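Local coordinates for aldehyde dehydrogenase 12 (Zea mays, PDB 6D97) that catalyses the NAD+-dependent oxidation of L-glutamate gamma-semialdehyde to glutamate, the last step of proline catabolism in plants, at the interface of chains A and B. Residues are numbered along the deposited sequence; one frame, centred on the assembly and turned at random. Chains: chain A/B, Aldehyde dehydrogenase 12.

Contact 1: the interface of chains A and B. Residues chain A 141, 144, 318, 322-323, 356, 362; chain B 546-547.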
loop_
_atom_site.group_PDB
_atom_site.type_symbol
_atom_site.label_atom_id
_atom_site.label_comp_id
_atom_site.label_asym_id
_atom_site.label_seq_id
_atom_site.Cartn_x
_atom_site.Cartn_y
_atom_site.Cartn_z
ATOM N N SER A 141 -32.743 8.928 20.448
ATOM C CA SER A 141 -32.399 10.098 21.242
ATOM C C SER A 141 -31.719 11.153 20.371
ATOM O O SER A 141 -31.197 10.864 19.290
ATOM C CB SER A 141 -31.491 9.714 22.410
ATOM O OG SER A 141 -30.161 9.493 21.978
ATOM N N GLN A 144 -28.047 10.372 19.711
ATOM C CA GLN A 144 -27.873 9.313 18.720
ATOM C C GLN A 144 -28.107 9.839 17.309
ATOM O O GLN A 144 -27.357 9.506 16.384
ATOM C CB GLN A 144 -28.813 8.145 19.014
ATOM C CG GLN A 144 -28.447 7.331 20.242
ATOM C CD GLN A 144 -27.201 6.491 20.038
ATOM O OE1 GLN A 144 -26.929 6.018 18.935
ATOM N NE2 GLN A 144 -26.434 6.307 21.106
ATOM N N GLN A 318 -25.766 0.751 26.467
ATOM C CA GLN A 318 -25.794 1.506 25.221
ATOM C C GLN A 318 -25.780 0.576 24.019
ATOM O O GLN A 318 -26.486 0.818 23.033
ATOM C CB GLN A 318 -24.617 2.480 25.164
ATOM C CG GLN A 318 -24.714 3.618 26.168
ATOM C CD GLN A 318 -25.810 4.615 25.827
ATOM O OE1 GLN A 318 -26.507 5.113 26.709
ATOM N NE2 GLN A 318 -25.962 4.914 24.545
ATOM N N ALA A 322 -29.557 1.524 23.082
ATOM C CA ALA A 322 -29.607 2.772 22.333
ATOM C C ALA A 322 -30.397 2.557 21.050
ATOM O O ALA A 322 -30.312 1.497 20.424
ATOM C CB ALA A 322 -28.200 3.277 22.014
ATOM N N CYS A 323 -31.191 3.560 20.676
ATOM C CA CYS A 323 -32.138 3.460 19.567
ATOM C C CYS A 323 -33.116 2.306 19.753
ATOM O O CYS A 323 -33.653 1.791 18.769
ATOM C CB CYS A 323 -31.417 3.315 18.221
ATOM S SG CYS A 323 -30.163 4.581 17.909
ATOM N N ARG A 356 -34.124 4.535 31.040
ATOM C CA ARG A 356 -34.498 4.834 29.666
ATOM C C ARG A 356 -35.990 5.123 29.593
ATOM O O ARG A 356 -36.800 4.441 30.227
ATOM C CB ARG A 356 -34.128 3.668 28.751
ATOM C CG ARG A 356 -32.656 3.331 28.846
ATOM C CD ARG A 356 -32.172 2.434 27.714
ATOM N NE ARG A 356 -30.725 2.569 27.548
ATOM C CZ ARG A 356 -30.138 3.270 26.583
ATOM N NH1 ARG A 356 -30.875 3.890 25.669
ATOM N NH2 ARG A 356 -28.812 3.348 26.532
ATOM N N THR A 362 -34.750 7.605 24.728
ATOM C CA THR A 362 -33.805 6.570 25.122
ATOM C C THR A 362 -34.449 5.190 25.141
ATOM O O THR A 362 -33.735 4.185 25.242
ATOM C CB THR A 362 -33.200 6.899 26.488
ATOM O OG1 THR A 362 -34.235 7.341 27.376
ATOM C CG2 THR A 362 -32.156 7.997 26.346
ATOM N N ALA B 546 -27.955 8.669 29.683
ATOM C CA ALA B 546 -28.362 7.708 28.671
ATOM C C ALA B 546 -28.606 8.391 27.330
ATOM O O ALA B 546 -29.085 9.526 27.268
ATOM C CB ALA B 546 -29.627 6.977 29.124
ATOM N N THR B 547 -28.244 7.698 26.256
ATOM C CA THR B 547 -28.620 8.108 24.906
ATOM C C THR B 547 -29.218 6.910 24.171
ATOM O O THR B 547 -29.110 5.772 24.636
ATOM C CB THR B 547 -27.426 8.668 24.096
ATOM O OG1 THR B 547 -26.521 7.609 23.758
ATOM C CG2 THR B 547 -26.686 9.730 24.887
ATOM O OXT THR B 547 -29.820 7.047 23.106
HETATM O O HOH W 1 -31.685 6.184 21.568
#

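Contact 2: the interface of chains A and B. Residues chain A 189, 268-269, 288-290; chain B 508-510.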
loop_
_atom_site.group_PDB
_atom_site.type_symbol
_atom_site.label_atom_id
_atom_site.label_comp_id
_atom_site.label_asym_id
_atom_site.label_seq_id
_atom_site.Cartn_x
_atom_site.Cartn_y
_atom_site.Cartn_z
ATOM N N TYR A 189 -18.211 0.686 -12.115
ATOM C CA TYR A 189 -19.153 -0.246 -12.709
ATOM C C TYR A 189 -20.127 0.431 -13.660
ATOM O O TYR A 189 -20.654 -0.230 -14.563
ATOM C CB TYR A 189 -19.941 -0.975 -11.624
ATOM C CG TYR A 189 -19.135 -1.934 -10.782
ATOM C CD1 TYR A 189 -18.834 -3.211 -11.234
ATOM C CD2 TYR A 189 -18.707 -1.577 -9.517
ATOM C CE1 TYR A 189 -18.112 -4.098 -10.452
ATOM C CE2 TYR A 189 -17.989 -2.449 -8.736
ATOM C CZ TYR A 189 -17.696 -3.707 -9.203
ATOM O OH TYR A 189 -16.981 -4.562 -8.401
ATOM N N LYS A 268 -25.049 -2.672 -12.857
ATOM C CA LYS A 268 -23.851 -3.497 -12.809
ATOM C C LYS A 268 -23.406 -3.800 -11.387
ATOM O O LYS A 268 -22.665 -4.767 -11.177
ATOM C CB LYS A 268 -22.721 -2.826 -13.590
ATOM C CG LYS A 268 -22.975 -2.833 -15.088
ATOM C CD LYS A 268 -23.270 -4.251 -15.559
ATOM C CE LYS A 268 -24.471 -4.302 -16.484
ATOM N NZ LYS A 268 -24.176 -3.769 -17.838
ATOM N N MET A 269 -23.839 -3.003 -10.415
ATOM C CA MET A 269 -23.586 -3.279 -9.010
ATOM C C MET A 269 -24.775 -2.775 -8.209
ATOM O O MET A 269 -25.348 -1.734 -8.533
ATOM C CB MET A 269 -22.294 -2.614 -8.522
ATOM C CG MET A 269 -21.311 -3.577 -7.861
ATOM S SD MET A 269 -21.964 -4.353 -6.366
ATOM C CE MET A 269 -22.192 -2.919 -5.317
ATOM N N GLY A 288 -25.802 -12.537 -7.778
ATOM C CA GLY A 288 -24.606 -12.195 -7.043
ATOM C C GLY A 288 -23.956 -10.884 -7.416
ATOM O O GLY A 288 -22.884 -10.573 -6.881
ATOM N N ARG A 289 -24.561 -10.106 -8.311
ATOM C CA ARG A 289 -24.052 -8.781 -8.658
ATOM C C ARG A 289 -24.455 -7.761 -7.590
ATOM O O ARG A 289 -25.103 -6.748 -7.854
ATOM C CB ARG A 289 -24.554 -8.377 -10.037
ATOM C CG ARG A 289 -23.830 -9.067 -11.177
ATOM C CD ARG A 289 -24.312 -8.556 -12.523
ATOM N NE ARG A 289 -23.377 -8.861 -13.604
ATOM C CZ ARG A 289 -22.290 -8.147 -13.869
ATOM N NH1 ARG A 289 -22.000 -7.091 -13.122
ATOM N NH2 ARG A 289 -21.499 -8.492 -14.878
ATOM N N VAL A 290 -24.051 -8.053 -6.351
ATOM C CA VAL A 290 -24.465 -7.278 -5.188
ATOM C C VAL A 290 -23.312 -7.167 -4.204
ATOM O O VAL A 290 -22.374 -7.967 -4.213
ATOM C CB VAL A 290 -25.684 -7.906 -4.469
ATOM C CG1 VAL A 290 -26.913 -7.853 -5.340
ATOM C CG2 VAL A 290 -25.379 -9.345 -4.064
ATOM N N ASP B 508 -17.650 -6.517 -13.062
ATOM C CA ASP B 508 -18.409 -7.523 -12.335
ATOM C C ASP B 508 -17.914 -7.604 -10.896
ATOM O O ASP B 508 -16.719 -7.812 -10.666
ATOM C CB ASP B 508 -18.261 -8.871 -13.042
ATOM C CG ASP B 508 -19.238 -9.904 -12.545
ATOM O OD1 ASP B 508 -19.903 -9.683 -11.515
ATOM O OD2 ASP B 508 -19.335 -10.959 -13.200
ATOM N N PRO B 509 -18.790 -7.441 -9.903
ATOM C CA PRO B 509 -18.353 -7.633 -8.510
ATOM C C PRO B 509 -17.962 -9.063 -8.203
ATOM O O PRO B 509 -17.295 -9.306 -7.192
ATOM C CB PRO B 509 -19.575 -7.194 -7.692
ATOM C CG PRO B 509 -20.729 -7.345 -8.623
ATOM C CD PRO B 509 -20.195 -7.009 -9.984
ATOM N N ARG B 510 -18.353 -10.013 -9.044
ATOM C CA ARG B 510 -17.974 -11.409 -8.892
ATOM C C ARG B 510 -16.704 -11.763 -9.661
ATOM O O ARG B 510 -16.270 -12.916 -9.605
ATOM C CB ARG B 510 -19.111 -12.315 -9.361
ATOM C CG ARG B 510 -20.479 -11.966 -8.803
ATOM C CD ARG B 510 -21.552 -12.549 -9.701
ATOM N NE ARG B 510 -21.327 -12.161 -11.091
ATOM C CZ ARG B 510 -22.032 -12.615 -12.122
ATOM N NH1 ARG B 510 -23.016 -13.477 -11.924
ATOM N NH2 ARG B 510 -21.754 -12.207 -13.351
HETATM O O HOH W 2 -14.921 -7.012 -8.589
#

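Contact 1: the interface of chains A and B
A:Thr362 and the last two residues of chain B form the small apolar centre of this contact, in which a pocket of chain A holds the C-terminus of chain B. The methyl CG2 of A:Thr362 lies 3.8 Å from CA of B:Thr547 and also touches the methyl CB of B:Ala546. Outward from there the contact is polar: the backbone N, the hydroxyl OG1 and both carboxylate oxygens of B:Thr547 are bonded. The amide of A:Gln318 works with both ends. Its OE1 takes the backbone N of B:Thr547 on a lone pair in the carbonyl plane, almost straight (178° at H). Its NE2 reaches OG1 of B:Thr547 at 2.9 Å, with OG1 tilted from the amide plane. A:Gln144, whose chain bends at chi2 (-71°), brings NE2 to OG1 of B:Thr547 at 3.0 Å, here within its amide plane, so two amide donors fix that rotamer. The terminal carboxylate is divided between two sides of the pocket. NH1 of A:Arg356 meets O of B:Thr547 at 2.8 Å from above the carbonyl plane, and is itself steadied by the backbone O of A:Thr362, which lies in the guanidinium plane. This positive group would probably favour the ionised carboxylate. The other oxygen, OXT of B:Thr547, accepts from the hydroxyl OG of A:Ser141 at 2.7 Å; a water 2.6 Å from OXT of B:Thr547 links it to the backbone N of A:Cys323.

Contact 2: the interface of chains A and B
B:Pro509 packs its ring into a shallow hollow formed by A:Tyr189, A:Met269 and A:Arg289, and this is the tight part of a contact that sets a loop of chain B against strands 269-273 and 290-293 and neighbouring loops of chain A. Of the residues here it buries the largest area, 80 Å². Its CG rests 3.6 Å from CA of A:Arg289, and its CD meets CE1 of A:Tyr189 at 3.6 Å. The tyrosine comes with its rim: the backbone N of B:Asp508 lies at the ring edge, in plane, whereas one ring face is taken by CG of A:Met269 from its own chain, over the centre. That methionine bends at chi2 and chi3, which lays SD alongside CB of B:Pro509, the two side chains sliding past each other in opposite directions.

The polar flank is a flat stack with a long charge separation. Here the guanidinium of A:Arg289 lies on the carboxylate of B:Asp508, their planes 15° apart, with OD1 over the guanidinium centre; the salt bridge from NH2 of A:Arg289 to OD2 of B:Asp508 spans 3.7 Å. The side chain of A:Arg289 gets there by running extended from CG to NE (chi2 -176°). Within chain B, B:Arg510 grips the carboxylate of B:Asp508 side-on, NE to OD1 at 2.9 Å and NH2 to OD2 at 2.7 Å, and its backbone N caps OD1 from above the carboxylate plane. The acid thus lies between two arginines and would probably offset their charges. An alanine in place of B:Asp508 removes the anion shared by both guanidinium groups and would probably leave B:Arg510 free to turn away from A:Arg289. The looser side is at the phenol, where the link is indirect: one water lies 3.2 Å from OH of A:Tyr189 and 2.9 Å from the backbone O of B:Asp508.

The C-alpha centres of contact 1 and contact 2 lie about 37 Å apart, and the two share no residue. In both, a loop stretch of chain B docks on chain A: the extreme C-terminus in contact 1, a segment some 36 residues earlier in contact 2. Helix 517-524 and strand 526-533 lie between these stretches in sequence, so the C-terminal part of chain B reaches the partner at two distant points. Since the interface is two-fold symmetric, each contact recurs with chains exchanged, so each pair of chains carries both contacts twice. This probably stabilises the dimer within the deposited assembly of four copies.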